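Local coordinates for protein LbaCas13a H328A (C2c2) (Lachnospiraceae bacterium NK4A179, PDB 5WLH) that binds a pre-crRNA guide and acts as an RNA-targeting CRISPR-Cas13a nuclease that preferentially cleaves at adenosines, at residues Asp641-Asn646 against Ile662-Asp667; Asp655-Leu660 against Ala877-Asp882; Lys725-Asn730 against Glu856-Asn861. All coordinates share one frame; numbering follows the deposited sequence.

Contact 1. Residues Asp641-Asn646 against Ile662-Asp667. With nucleotides of chain B.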
loop_
_atom_site.group_PDB
_atom_site.type_symbol
_atom_site.label_atom_id
_atom_site.label_comp_id
_atom_site.label_asym_id
_atom_site.label_seq_id
_atom_site.Cartn_x
_atom_site.Cartn_y
_atom_site.Cartn_z
ATOM N N ASP A 641 32.275 15.127 8.870
ATOM C CA ASP A 641 31.651 16.215 9.613
ATOM C C ASP A 641 30.484 15.726 10.459
ATOM O O ASP A 641 30.226 16.284 11.528
ATOM C CB ASP A 641 31.185 17.313 8.658
ATOM C CG ASP A 641 32.321 18.194 8.188
ATOM O OD1 ASP A 641 33.470 17.984 8.656
ATOM O OD2 ASP A 641 32.065 19.079 7.342
ATOM N N LYS A 642 29.775 14.679 10.019
ATOM C CA LYS A 642 28.703 14.139 10.862
ATOM C C LYS A 642 29.251 13.485 12.121
ATOM O O LYS A 642 28.591 13.513 13.168
ATOM C CB LYS A 642 27.857 13.132 10.082
ATOM C CG LYS A 642 27.192 13.734 8.866
ATOM C CD LYS A 642 26.276 12.734 8.187
ATOM C CE LYS A 642 24.964 12.643 8.944
ATOM N NZ LYS A 642 23.956 11.838 8.180
ATOM N N PHE A 643 30.434 12.866 12.043
ATOM C CA PHE A 643 31.105 12.430 13.265
ATOM C C PHE A 643 31.347 13.621 14.187
ATOM O O PHE A 643 31.024 13.586 15.381
ATOM C CB PHE A 643 32.427 11.738 12.930
ATOM C CG PHE A 643 32.322 10.242 12.781
ATOM C CD1 PHE A 643 31.205 9.658 12.195
ATOM C CD2 PHE A 643 33.359 9.416 13.202
ATOM C CE1 PHE A 643 31.115 8.283 12.042
ATOM C CE2 PHE A 643 33.274 8.039 13.062
ATOM C CZ PHE A 643 32.146 7.469 12.466
ATOM N N TYR A 644 31.892 14.700 13.631
ATOM C CA TYR A 644 32.197 15.884 14.426
ATOM C C TYR A 644 30.931 16.502 15.002
ATOM O O TYR A 644 30.847 16.774 16.205
ATOM C CB TYR A 644 32.938 16.906 13.566
ATOM C CG TYR A 644 33.314 18.160 14.324
ATOM C CD1 TYR A 644 34.523 18.242 15.010
ATOM C CD2 TYR A 644 32.464 19.255 14.356
ATOM C CE1 TYR A 644 34.872 19.381 15.708
ATOM C CE2 TYR A 644 32.801 20.401 15.057
ATOM C CZ TYR A 644 34.012 20.455 15.732
ATOM O OH TYR A 644 34.362 21.587 16.430
ATOM N N SER A 645 29.932 16.738 14.151
ATOM C CA SER A 645 28.716 17.397 14.608
ATOM C C SER A 645 27.936 16.545 15.597
ATOM O O SER A 645 27.151 17.095 16.378
ATOM C CB SER A 645 27.828 17.753 13.415
ATOM O OG SER A 645 28.440 18.734 12.590
ATOM N N ASN A 646 28.109 15.223 15.568
ATOM C CA ASN A 646 27.481 14.345 16.540
ATOM C C ASN A 646 28.321 14.200 17.805
ATOM O O ASN A 646 27.972 13.396 18.675
ATOM C CB ASN A 646 27.207 12.960 15.930
ATOM C CG ASN A 646 25.884 12.905 15.170
ATOM O OD1 ASN A 646 24.813 12.782 15.768
ATOM N ND2 ASN A 646 25.958 13.029 13.854
ATOM N N ILE A 662 37.396 5.454 7.937
ATOM C CA ILE A 662 37.876 4.774 6.743
ATOM C C ILE A 662 37.162 3.441 6.576
ATOM O O ILE A 662 36.749 3.081 5.470
ATOM C CB ILE A 662 39.408 4.605 6.801
ATOM C CG1 ILE A 662 40.082 5.977 6.758
ATOM C CG2 ILE A 662 39.891 3.740 5.653
ATOM C CD1 ILE A 662 41.568 5.933 7.072
ATOM N N ASP A 663 36.987 2.695 7.672
ATOM C CA ASP A 663 36.272 1.421 7.597
ATOM C C ASP A 663 34.857 1.604 7.063
ATOM O O ASP A 663 34.398 0.822 6.223
ATOM C CB ASP A 663 36.194 0.772 8.974
ATOM C CG ASP A 663 37.518 0.210 9.442
ATOM O OD1 ASP A 663 38.494 0.170 8.652
ATOM O OD2 ASP A 663 37.566 -0.189 10.620
ATOM N N LEU A 664 34.147 2.625 7.546
ATOM C CA LEU A 664 32.734 2.765 7.209
ATOM C C LEU A 664 32.519 3.293 5.798
ATOM O O LEU A 664 31.550 2.900 5.139
ATOM C CB LEU A 664 32.034 3.684 8.213
ATOM C CG LEU A 664 31.979 3.174 9.664
ATOM C CD1 LEU A 664 31.037 4.014 10.496
ATOM C CD2 LEU A 664 31.585 1.692 9.740
ATOM N N TYR A 665 33.402 4.162 5.307
ATOM C CA TYR A 665 33.090 4.946 4.123
ATOM C C TYR A 665 34.036 4.707 2.951
ATOM O O TYR A 665 33.879 5.362 1.912
ATOM C CB TYR A 665 33.052 6.429 4.498
ATOM C CG TYR A 665 32.084 6.679 5.639
ATOM C CD1 TYR A 665 30.798 6.138 5.607
ATOM C CD2 TYR A 665 32.450 7.428 6.750
ATOM C CE1 TYR A 665 29.911 6.344 6.652
ATOM C CE2 TYR A 665 31.565 7.633 7.805
ATOM C CZ TYR A 665 30.300 7.096 7.746
ATOM O OH TYR A 665 29.416 7.295 8.789
ATOM N N LYS A 666 34.980 3.770 3.082
ATOM C CA LYS A 666 35.895 3.462 1.982
ATOM C C LYS A 666 35.154 2.906 0.777
ATOM O O LYS A 666 35.578 3.125 -0.366
ATOM C CB LYS A 666 36.967 2.465 2.439
ATOM C CG LYS A 666 36.434 1.096 2.853
ATOM C CD LYS A 666 37.518 0.192 3.435
ATOM C CE LYS A 666 36.910 -0.984 4.206
ATOM N NZ LYS A 666 37.943 -1.914 4.748
ATOM N N ASP A 667 34.067 2.169 1.005
ATOM C CA ASP A 667 33.257 1.622 -0.072
ATOM C C ASP A 667 31.820 2.054 0.122
ATOM O O ASP A 667 31.328 2.103 1.252
ATOM C CB ASP A 667 33.330 0.093 -0.118
ATOM C CG ASP A 667 34.754 -0.414 -0.179
ATOM O OD1 ASP A 667 35.537 0.134 -0.985
ATOM O OD2 ASP A 667 35.084 -1.347 0.578
ATOM P P U B 37 17.659 13.546 15.369
ATOM O OP1 U B 37 16.651 12.506 15.006
ATOM O OP2 U B 37 17.284 14.780 16.119
ATOM O "O5'" U B 37 18.751 12.772 16.230
ATOM C "C5'" U B 37 20.005 13.352 16.518
ATOM C "C4'" U B 37 20.247 13.668 17.981
ATOM O "O4'" U B 37 21.637 14.046 18.032
ATOM C "C3'" U B 37 19.505 14.890 18.507
ATOM O "O3'" U B 37 19.673 14.961 19.938
ATOM C "C2'" U B 37 20.316 16.000 17.859
ATOM O "O2'" U B 37 20.142 17.287 18.414
ATOM C "C1'" U B 37 21.744 15.462 18.035
ATOM N N1 U B 37 22.633 15.810 16.921
ATOM C C2 U B 37 23.830 16.427 17.213
ATOM O O2 U B 37 24.164 16.691 18.357
ATOM N N3 U B 37 24.604 16.705 16.111
ATOM C C4 U B 37 24.292 16.435 14.789
ATOM O O4 U B 37 25.077 16.746 13.896
ATOM C C5 U B 37 23.042 15.785 14.575
ATOM C C6 U B 37 22.277 15.504 15.626
ATOM P P A B 36 21.065 10.754 10.086
ATOM O OP1 A B 36 22.362 11.459 10.189
ATOM O OP2 A B 36 20.983 9.292 10.285
ATOM O "O5'" A B 36 20.022 11.399 11.084
ATOM C "C5'" A B 36 20.235 11.332 12.483
ATOM C "C4'" A B 36 19.983 12.668 13.127
ATOM O "O4'" A B 36 20.905 13.658 12.597
ATOM C "C3'" A B 36 18.600 13.245 12.913
ATOM O "O3'" A B 36 18.371 14.101 14.032
ATOM C "C2'" A B 36 18.803 14.088 11.651
ATOM O "O2'" A B 36 17.820 15.072 11.429
ATOM C "C1'" A B 36 20.176 14.688 11.938
ATOM N N9 A B 36 20.981 15.074 10.785
ATOM C C8 A B 36 21.160 14.437 9.580
ATOM N N7 A B 36 22.037 15.036 8.807
ATOM C C5 A B 36 22.483 16.114 9.568
ATOM C C6 A B 36 23.422 17.137 9.324
ATOM N N6 A B 36 24.111 17.247 8.183
ATOM N N1 A B 36 23.626 18.054 10.301
ATOM C C2 A B 36 22.940 17.946 11.443
ATOM N N3 A B 36 22.040 17.027 11.786
ATOM C C4 A B 36 21.855 16.135 10.792
#

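Contact 2. Residues Asp655-Leu660 against Ala877-Asp882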
loop_
_atom_site.group_PDB
_atom_site.type_symbol
_atom_site.label_atom_id
_atom_site.label_comp_id
_atom_site.label_asym_id
_atom_site.label_seq_id
_atom_site.Cartn_x
_atom_site.Cartn_y
_atom_site.Cartn_z
ATOM N N ASP A 655 42.272 9.737 16.005
ATOM C CA ASP A 655 42.905 8.649 15.258
ATOM C C ASP A 655 42.048 7.387 15.266
ATOM O O ASP A 655 41.950 6.692 14.244
ATOM C CB ASP A 655 44.286 8.353 15.840
ATOM C CG ASP A 655 45.347 9.291 15.318
ATOM O OD1 ASP A 655 45.095 9.976 14.296
ATOM O OD2 ASP A 655 46.433 9.344 15.934
ATOM N N ASP A 656 41.454 7.059 16.417
ATOM C CA ASP A 656 40.517 5.941 16.488
ATOM C C ASP A 656 39.298 6.195 15.611
ATOM O O ASP A 656 38.819 5.281 14.927
ATOM C CB ASP A 656 40.070 5.704 17.927
ATOM C CG ASP A 656 41.203 5.225 18.829
ATOM O OD1 ASP A 656 42.351 5.108 18.348
ATOM O OD2 ASP A 656 40.929 4.957 20.022
ATOM N N LEU A 657 38.781 7.429 15.628
ATOM C CA LEU A 657 37.655 7.776 14.761
ATOM C C LEU A 657 38.053 7.751 13.295
ATOM O O LEU A 657 37.241 7.392 12.433
ATOM C CB LEU A 657 37.092 9.142 15.142
ATOM C CG LEU A 657 36.487 9.181 16.548
ATOM C CD1 LEU A 657 36.076 10.605 16.953
ATOM C CD2 LEU A 657 35.314 8.213 16.650
ATOM N N LYS A 658 39.295 8.132 12.984
ATOM C CA LYS A 658 39.748 8.054 11.603
ATOM C C LYS A 658 39.732 6.620 11.109
ATOM O O LYS A 658 39.303 6.349 9.983
ATOM C CB LYS A 658 41.158 8.636 11.461
ATOM C CG LYS A 658 41.769 8.357 10.079
ATOM C CD LYS A 658 43.290 8.355 10.115
ATOM C CE LYS A 658 43.821 9.764 10.118
ATOM N NZ LYS A 658 43.298 10.494 8.934
ATOM N N LYS A 659 40.226 5.690 11.929
ATOM C CA LYS A 659 40.188 4.284 11.550
ATOM C C LYS A 659 38.763 3.850 11.248
ATOM O O LYS A 659 38.503 3.205 10.225
ATOM C CB LYS A 659 40.786 3.419 12.657
ATOM C CG LYS A 659 40.720 1.931 12.371
ATOM C CD LYS A 659 39.600 1.277 13.144
ATOM C CE LYS A 659 39.799 -0.226 13.286
ATOM N NZ LYS A 659 39.693 -0.943 11.981
ATOM N N LEU A 660 37.829 4.200 12.134
ATOM C CA LEU A 660 36.420 3.873 11.920
ATOM C C LEU A 660 35.894 4.529 10.645
ATOM O O LEU A 660 35.242 3.874 9.824
ATOM C CB LEU A 660 35.595 4.310 13.137
ATOM C CG LEU A 660 34.081 4.044 13.090
ATOM C CD1 LEU A 660 33.807 2.576 12.832
ATOM C CD2 LEU A 660 33.431 4.456 14.389
ATOM N N ALA A 877 37.620 22.084 11.216
ATOM C CA ALA A 877 38.552 21.877 10.115
ATOM C C ALA A 877 39.773 21.069 10.536
ATOM O O ALA A 877 40.481 20.551 9.668
ATOM C CB ALA A 877 38.990 23.221 9.532
ATOM N N ASP A 878 40.032 20.949 11.838
ATOM C CA ASP A 878 41.151 20.169 12.347
ATOM C C ASP A 878 40.828 18.692 12.529
ATOM O O ASP A 878 41.748 17.895 12.744
ATOM C CB ASP A 878 41.628 20.735 13.691
ATOM C CG ASP A 878 42.316 22.079 13.549
ATOM O OD1 ASP A 878 42.602 22.490 12.403
ATOM O OD2 ASP A 878 42.568 22.723 14.588
ATOM N N PHE A 879 39.557 18.303 12.453
ATOM C CA PHE A 879 39.171 16.919 12.707
ATOM C C PHE A 879 39.393 16.099 11.443
ATOM O O PHE A 879 38.708 16.303 10.434
ATOM C CB PHE A 879 37.719 16.837 13.170
ATOM C CG PHE A 879 37.204 15.431 13.281
ATOM C CD1 PHE A 879 37.757 14.545 14.190
ATOM C CD2 PHE A 879 36.172 14.994 12.466
ATOM C CE1 PHE A 879 37.291 13.250 14.292
ATOM C CE2 PHE A 879 35.706 13.702 12.556
ATOM C CZ PHE A 879 36.257 12.830 13.477
ATOM N N VAL A 880 40.359 15.183 11.505
ATOM C CA VAL A 880 40.730 14.272 10.423
ATOM C C VAL A 880 40.687 14.986 9.075
ATOM O O VAL A 880 39.946 14.566 8.176
ATOM C CB VAL A 880 39.827 13.027 10.430
ATOM C CG1 VAL A 880 40.437 11.911 9.593
ATOM C CG2 VAL A 880 39.626 12.545 11.848
ATOM N N PRO A 881 41.450 16.066 8.881
ATOM C CA PRO A 881 41.424 16.750 7.579
ATOM C C PRO A 881 42.036 15.927 6.458
ATOM O O PRO A 881 41.828 16.257 5.283
ATOM C CB PRO A 881 42.231 18.024 7.842
ATOM C CG PRO A 881 43.212 17.617 8.893
ATOM C CD PRO A 881 42.504 16.602 9.764
ATOM N N ASP A 882 42.777 14.872 6.790
ATOM C CA ASP A 882 43.422 13.987 5.832
ATOM C C ASP A 882 42.517 12.840 5.396
ATOM O O ASP A 882 43.007 11.842 4.858
ATOM C CB ASP A 882 44.710 13.430 6.444
ATOM C CG ASP A 882 44.544 13.082 7.923
ATOM O OD1 ASP A 882 43.905 13.863 8.651
ATOM O OD2 ASP A 882 45.042 12.022 8.352
#

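Contact 3. Residues Lys725-Asn730 against Glu856-Asn861. With nucleotides of chain B.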
loop_
_atom_site.group_PDB
_atom_site.type_symbol
_atom_site.label_atom_id
_atom_site.label_comp_id
_atom_site.label_asym_id
_atom_site.label_seq_id
_atom_site.Cartn_x
_atom_site.Cartn_y
_atom_site.Cartn_z
ATOM N N LYS A 725 24.916 3.434 14.947
ATOM C CA LYS A 725 24.040 3.337 13.784
ATOM C C LYS A 725 24.863 3.225 12.507
ATOM O O LYS A 725 24.615 2.354 11.663
ATOM C CB LYS A 725 23.106 4.550 13.723
ATOM C CG LYS A 725 22.018 4.417 12.630
ATOM C CD LYS A 725 22.411 5.155 11.336
ATOM C CE LYS A 725 22.320 6.666 11.506
ATOM N NZ LYS A 725 22.697 7.388 10.242
ATOM N N GLU A 726 25.873 4.088 12.365
ATOM C CA GLU A 726 26.716 4.026 11.182
ATOM C C GLU A 726 27.470 2.706 11.122
ATOM O O GLU A 726 27.625 2.125 10.044
ATOM C CB GLU A 726 27.668 5.217 11.157
ATOM C CG GLU A 726 26.963 6.541 10.923
ATOM C CD GLU A 726 26.372 6.646 9.519
ATOM O OE1 GLU A 726 25.162 6.913 9.407
ATOM O OE2 GLU A 726 27.119 6.479 8.529
ATOM N N ILE A 727 27.920 2.201 12.271
ATOM C CA ILE A 727 28.613 0.912 12.276
ATOM C C ILE A 727 27.667 -0.207 11.882
ATOM O O ILE A 727 28.036 -1.117 11.126
ATOM C CB ILE A 727 29.229 0.638 13.655
ATOM C CG1 ILE A 727 30.318 1.674 13.952
ATOM C CG2 ILE A 727 29.730 -0.801 13.709
ATOM C CD1 ILE A 727 30.887 1.546 15.355
ATOM N N TYR A 728 26.440 -0.163 12.401
ATOM C CA TYR A 728 25.457 -1.201 12.125
ATOM C C TYR A 728 25.299 -1.388 10.627
ATOM O O TYR A 728 25.426 -2.499 10.104
ATOM C CB TYR A 728 24.123 -0.811 12.776
ATOM C CG TYR A 728 23.009 -1.821 12.634
ATOM C CD1 TYR A 728 22.941 -2.924 13.463
ATOM C CD2 TYR A 728 22.016 -1.661 11.671
ATOM C CE1 TYR A 728 21.927 -3.844 13.345
ATOM C CE2 TYR A 728 20.993 -2.579 11.551
ATOM C CZ TYR A 728 20.947 -3.655 12.381
ATOM O OH TYR A 728 19.934 -4.558 12.258
ATOM N N TYR A 729 25.091 -0.292 9.911
ATOM C CA TYR A 729 24.781 -0.426 8.495
ATOM C C TYR A 729 26.035 -0.638 7.655
ATOM O O TYR A 729 26.016 -1.436 6.712
ATOM C CB TYR A 729 24.010 0.802 8.007
ATOM C CG TYR A 729 22.617 0.875 8.594
ATOM C CD1 TYR A 729 21.665 -0.097 8.284
ATOM C CD2 TYR A 729 22.260 1.906 9.449
ATOM C CE1 TYR A 729 20.386 -0.045 8.824
ATOM C CE2 TYR A 729 20.996 1.972 9.982
ATOM C CZ TYR A 729 20.063 0.992 9.660
ATOM O OH TYR A 729 18.806 1.056 10.206
ATOM N N ASN A 730 27.135 0.036 7.994
ATOM C CA ASN A 730 28.264 0.127 7.081
ATOM C C ASN A 730 29.394 -0.857 7.373
ATOM O O ASN A 730 30.315 -0.982 6.550
ATOM C CB ASN A 730 28.800 1.558 7.087
ATOM C CG ASN A 730 27.788 2.549 6.540
ATOM O OD1 ASN A 730 27.599 2.638 5.338
ATOM N ND2 ASN A 730 27.134 3.292 7.426
ATOM N N GLU A 856 28.863 -7.901 20.442
ATOM C CA GLU A 856 30.094 -8.680 20.339
ATOM C C GLU A 856 30.990 -8.149 19.225
ATOM O O GLU A 856 32.220 -8.113 19.374
ATOM C CB GLU A 856 29.762 -10.160 20.126
ATOM C CG GLU A 856 30.964 -11.030 19.803
ATOM C CD GLU A 856 30.632 -12.511 19.782
ATOM O OE1 GLU A 856 31.035 -13.219 20.732
ATOM O OE2 GLU A 856 29.974 -12.968 18.821
ATOM N N PHE A 857 30.389 -7.729 18.103
ATOM C CA PHE A 857 31.142 -7.117 17.012
ATOM C C PHE A 857 31.894 -5.878 17.482
ATOM O O PHE A 857 33.052 -5.655 17.098
ATOM C CB PHE A 857 30.173 -6.755 15.875
ATOM C CG PHE A 857 30.817 -6.064 14.704
ATOM C CD1 PHE A 857 31.604 -6.774 13.808
ATOM C CD2 PHE A 857 30.606 -4.714 14.477
ATOM C CE1 PHE A 857 32.173 -6.153 12.724
ATOM C CE2 PHE A 857 31.181 -4.083 13.385
ATOM C CZ PHE A 857 31.972 -4.810 12.510
ATOM N N ILE A 858 31.232 -5.040 18.279
ATOM C CA ILE A 858 31.869 -3.841 18.819
ATOM C C ILE A 858 33.055 -4.229 19.700
ATOM O O ILE A 858 34.169 -3.710 19.545
ATOM C CB ILE A 858 30.836 -3.002 19.594
ATOM C CG1 ILE A 858 29.773 -2.449 18.638
ATOM C CG2 ILE A 858 31.511 -1.872 20.350
ATOM C CD1 ILE A 858 30.293 -1.397 17.695
ATOM N N LYS A 859 32.830 -5.162 20.629
ATOM C CA LYS A 859 33.895 -5.606 21.527
ATOM C C LYS A 859 35.072 -6.194 20.756
ATOM O O LYS A 859 36.231 -6.000 21.146
ATOM C CB LYS A 859 33.338 -6.631 22.522
ATOM C CG LYS A 859 32.619 -6.005 23.715
ATOM C CD LYS A 859 31.889 -7.048 24.569
ATOM C CE LYS A 859 30.537 -7.421 23.962
ATOM N NZ LYS A 859 29.579 -8.037 24.929
ATOM N N GLU A 860 34.804 -6.888 19.651
ATOM C CA GLU A 860 35.877 -7.529 18.907
ATOM C C GLU A 860 36.635 -6.542 18.029
ATOM O O GLU A 860 37.858 -6.641 17.901
ATOM C CB GLU A 860 35.312 -8.666 18.056
ATOM C CG GLU A 860 35.012 -9.933 18.838
ATOM C CD GLU A 860 36.271 -10.616 19.339
ATOM O OE1 GLU A 860 37.321 -10.498 18.665
ATOM O OE2 GLU A 860 36.207 -11.266 20.406
ATOM N N ASN A 861 35.934 -5.588 17.414
ATOM C CA ASN A 861 36.519 -4.798 16.340
ATOM C C ASN A 861 36.708 -3.329 16.666
ATOM O O ASN A 861 37.556 -2.679 16.042
ATOM C CB ASN A 861 35.653 -4.905 15.076
ATOM C CG ASN A 861 35.585 -6.311 14.543
ATOM O OD1 ASN A 861 36.403 -6.705 13.713
ATOM N ND2 ASN A 861 34.613 -7.081 15.013
ATOM P P A B 34 16.896 1.112 7.294
ATOM O OP1 A B 34 17.809 1.205 6.119
ATOM O OP2 A B 34 17.149 0.101 8.385
ATOM O "O5'" A B 34 16.651 2.497 8.018
ATOM C "C5'" A B 34 16.583 3.711 7.282
ATOM C "C4'" A B 34 16.937 4.905 8.136
ATOM O "O4'" A B 34 15.832 5.231 9.029
ATOM C "C3'" A B 34 18.181 4.726 9.024
ATOM O "O3'" A B 34 18.952 5.920 9.012
ATOM C "C2'" A B 34 17.583 4.546 10.421
ATOM O "O2'" A B 34 18.423 4.951 11.481
ATOM C "C1'" A B 34 16.334 5.420 10.335
ATOM N N9 A B 34 15.317 5.089 11.341
ATOM C C8 A B 34 14.581 3.953 11.547
ATOM N N7 A B 34 13.796 4.023 12.600
ATOM C C5 A B 34 14.046 5.277 13.135
ATOM C C6 A B 34 13.545 5.969 14.253
ATOM N N6 A B 34 12.636 5.479 15.102
ATOM N N1 A B 34 14.017 7.213 14.490
ATOM C C2 A B 34 14.935 7.724 13.656
ATOM N N3 A B 34 15.479 7.169 12.574
ATOM C C4 A B 34 14.982 5.939 12.366
ATOM P P U B 35 19.822 6.332 7.725
ATOM O OP1 U B 35 19.466 5.483 6.566
ATOM O OP2 U B 35 21.265 6.321 8.066
ATOM O "O5'" U B 35 19.357 7.828 7.501
ATOM C "C5'" U B 35 20.096 8.717 6.693
ATOM C "C4'" U B 35 19.476 10.081 6.767
ATOM O "O4'" U B 35 18.131 10.031 6.239
ATOM C "C3'" U B 35 19.295 10.610 8.176
ATOM O "O3'" U B 35 20.492 11.176 8.657
ATOM C "C2'" U B 35 18.161 11.613 8.020
ATOM O "O2'" U B 35 18.652 12.860 7.564
ATOM C "C1'" U B 35 17.316 10.965 6.907
ATOM N N1 U B 35 16.146 10.256 7.467
ATOM C C2 U B 35 15.046 11.037 7.738
ATOM O O2 U B 35 15.007 12.231 7.506
ATOM N N3 U B 35 13.985 10.366 8.271
ATOM C C4 U B 35 13.923 9.025 8.580
ATOM O O4 U B 35 12.884 8.592 9.080
ATOM C C5 U B 35 15.105 8.280 8.282
ATOM C C6 U B 35 16.158 8.906 7.743
ATOM P P A B 36 21.065 10.754 10.086
ATOM O OP1 A B 36 22.362 11.459 10.189
ATOM O OP2 A B 36 20.983 9.292 10.285
ATOM O "O5'" A B 36 20.022 11.399 11.084
ATOM C "C5'" A B 36 20.235 11.332 12.483
ATOM C "C4'" A B 36 19.983 12.668 13.127
ATOM O "O4'" A B 36 20.905 13.658 12.597
ATOM C "C3'" A B 36 18.600 13.245 12.913
ATOM O "O3'" A B 36 18.371 14.101 14.032
ATOM C "C2'" A B 36 18.803 14.088 11.651
ATOM O "O2'" A B 36 17.820 15.072 11.429
ATOM C "C1'" A B 36 20.176 14.688 11.938
ATOM N N9 A B 36 20.981 15.074 10.785
ATOM C C8 A B 36 21.160 14.437 9.580
ATOM N N7 A B 36 22.037 15.036 8.807
ATOM C C5 A B 36 22.483 16.114 9.568
ATOM C C6 A B 36 23.422 17.137 9.324
ATOM N N6 A B 36 24.111 17.247 8.183
ATOM N N1 A B 36 23.626 18.054 10.301
ATOM C C2 A B 36 22.940 17.946 11.443
ATOM N N3 A B 36 22.040 17.027 11.786
ATOM C C4 A B 36 21.855 16.135 10.792
#

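Contact 1. Residues Asp641-Asn646 against Ile662-Asp667
Phe643 meets residues 662-667 at two points. Leu664 CD1 lies at the ring edge, near its plane, 4.1 Å from Phe643 CZ, and the two side chains cross at about a right angle. Tyr665 OH comes in obliquely, 3.8 Å from Phe643 CE1, and that same CE1 sits at the edge of the tyrosine ring. Leu664 also covers its neighbour, with its CB 3.6 Å above the centre of the Tyr665 ring. The Tyr665 hydroxyl has its polar partner in helix 709-732, where it hydrogen-bonds Glu726.

The two segments lie in the C-terminal parts of consecutive helices, 635-645 and 654-665, joined by a short loop. Phe643 is the apolar wedge between them and also touches Leu657, Leu660 and Leu661. The C-terminal end of helix 635-645 also meets the guide RNA.

Lys642, its chain bent at chi3 (79°), brings NZ within 2.6 Å of A36 OP1 of chain B in a hydrogen bond. The N3-H of U37 of chain B is bonded to Ser645 O at 2.6 Å, so a main-chain carbonyl at the helix end engages the Watson-Crick edge of the uracil.

Asn646 folds back over the last turn: its ND2 bonds Lys642 O at 2.8 Å with a fairly straight 160° angle, while Asn646 N reaches that oxygen from the opposite face. The amide lies over the face of U37 of chain B, Asn646 OD1 3.7 Å from its C5. With an alanine here, Lys642 O would probably keep just its backbone donor, and the face of the U37 base would lose the amide that lies over it.

Contact 2. Residues Asp655-Leu660 against Ala877-Asp882
Lys658 and Asp882 form a salt bridge, with the lysine NZ modelled 2.4 Å from the aspartate OD2, a separation so short that its exact value is doubtful. Val880 CG1 packs along the lysine chain, 3.8 Å from Lys658 CB. Bends at chi3 (-79°) and chi4 (-56°) curl the ammonium round this methyl, Lys658 NZ 3.3 Å from Val880 CG1, to the carboxylate. Beside the pair, Leu657 CD1 approaches Phe879 CE1 at 3.9 Å, obliquely to the ring.

The backbone of 879-882 brings these groups to the same helix face. Val880 has a left-handed backbone conformation, and its CG2 stands 3.4 Å above the Phe879 ring, offset toward the rim, so the two side chains present one apolar surface to helix 654-665. Phe643 and Tyr644 of helix 635-645 also touch Phe879, and Lys640 NZ hydrogen-bonds the Phe879 carbonyl oxygen. The contact thus docks a loop onto two helices some 220 residues away along the chain.

Asp655, one turn before Lys658, puts its OD1 5.7 Å from Lys658 NZ. The two carboxylates probably both favour the charged ammonium, which in turn eases their mutual repulsion, in an ion pair whose lysine chain also packs on the apolar part of the contact.

Contact 3. Residues Lys725-Asn730 against Glu856-Asn861
Ile727 alone carries the 725-730 side of this contact, sending one methyl to Phe857 and another to Ile858, while Lys725 and Tyr729, two residues before and after it, hold RNA phosphates. Ile727 CG2 meets the edge of the Phe857 ring in its plane, 3.6 Å from CE2. The longer branch, extended at chi2 (175°), brings Ile727 CD1 to 3.8 Å from Ile858 CD1.

On the RNA side, Lys725 NZ is gripped by three acceptors: Glu726 OE1 at 2.6 Å in a salt bridge, A36 OP2 of chain B at 2.6 Å and U35 OP2 of chain B at 2.8 Å. Tyr729 OH donates to A34 OP2 of chain B (2.6 Å) and is also hydrogen-bonded to Phe678 N. Tyr728 CD2 lies over the centre of the Tyr729 ring, Lys725 CD at its edge, and Arg671 adds a cation-pi contact. Three successive phosphates of the guide are thereby held from one turn of the helix, Lys725 to Tyr729; a wider pi-type turn, at 728-730, overlaps its end.

Helix 709-732 packs here on helix 843-861, where Phe854 also touches Ile727, and on helix 654-665 through Leu660 and Leu664.

Overall arrangement
All three contacts lie in one all-helical region, probably the Helical-2 domain of Cas13a, on the same side of the chain's centre. Contacts 1 and 2 have centres about 9 Å apart and share helix 654-665; their segments alternate along the chain. Contact 3, its centre about 13 Å from that of contact 1 and about 18 Å from that of contact 2, opens after contact 1 closes and is nested inside the loop closed by contact 2. Apolar packing of Phe643 on Leu660, and of Leu660 on Ile727, makes the core continuous. Helices 635-645 and 709-732, linked through helix 654-665, both reach the guide, where Lys642 and Lys725 bond different oxygens of the A36 phosphate of chain B.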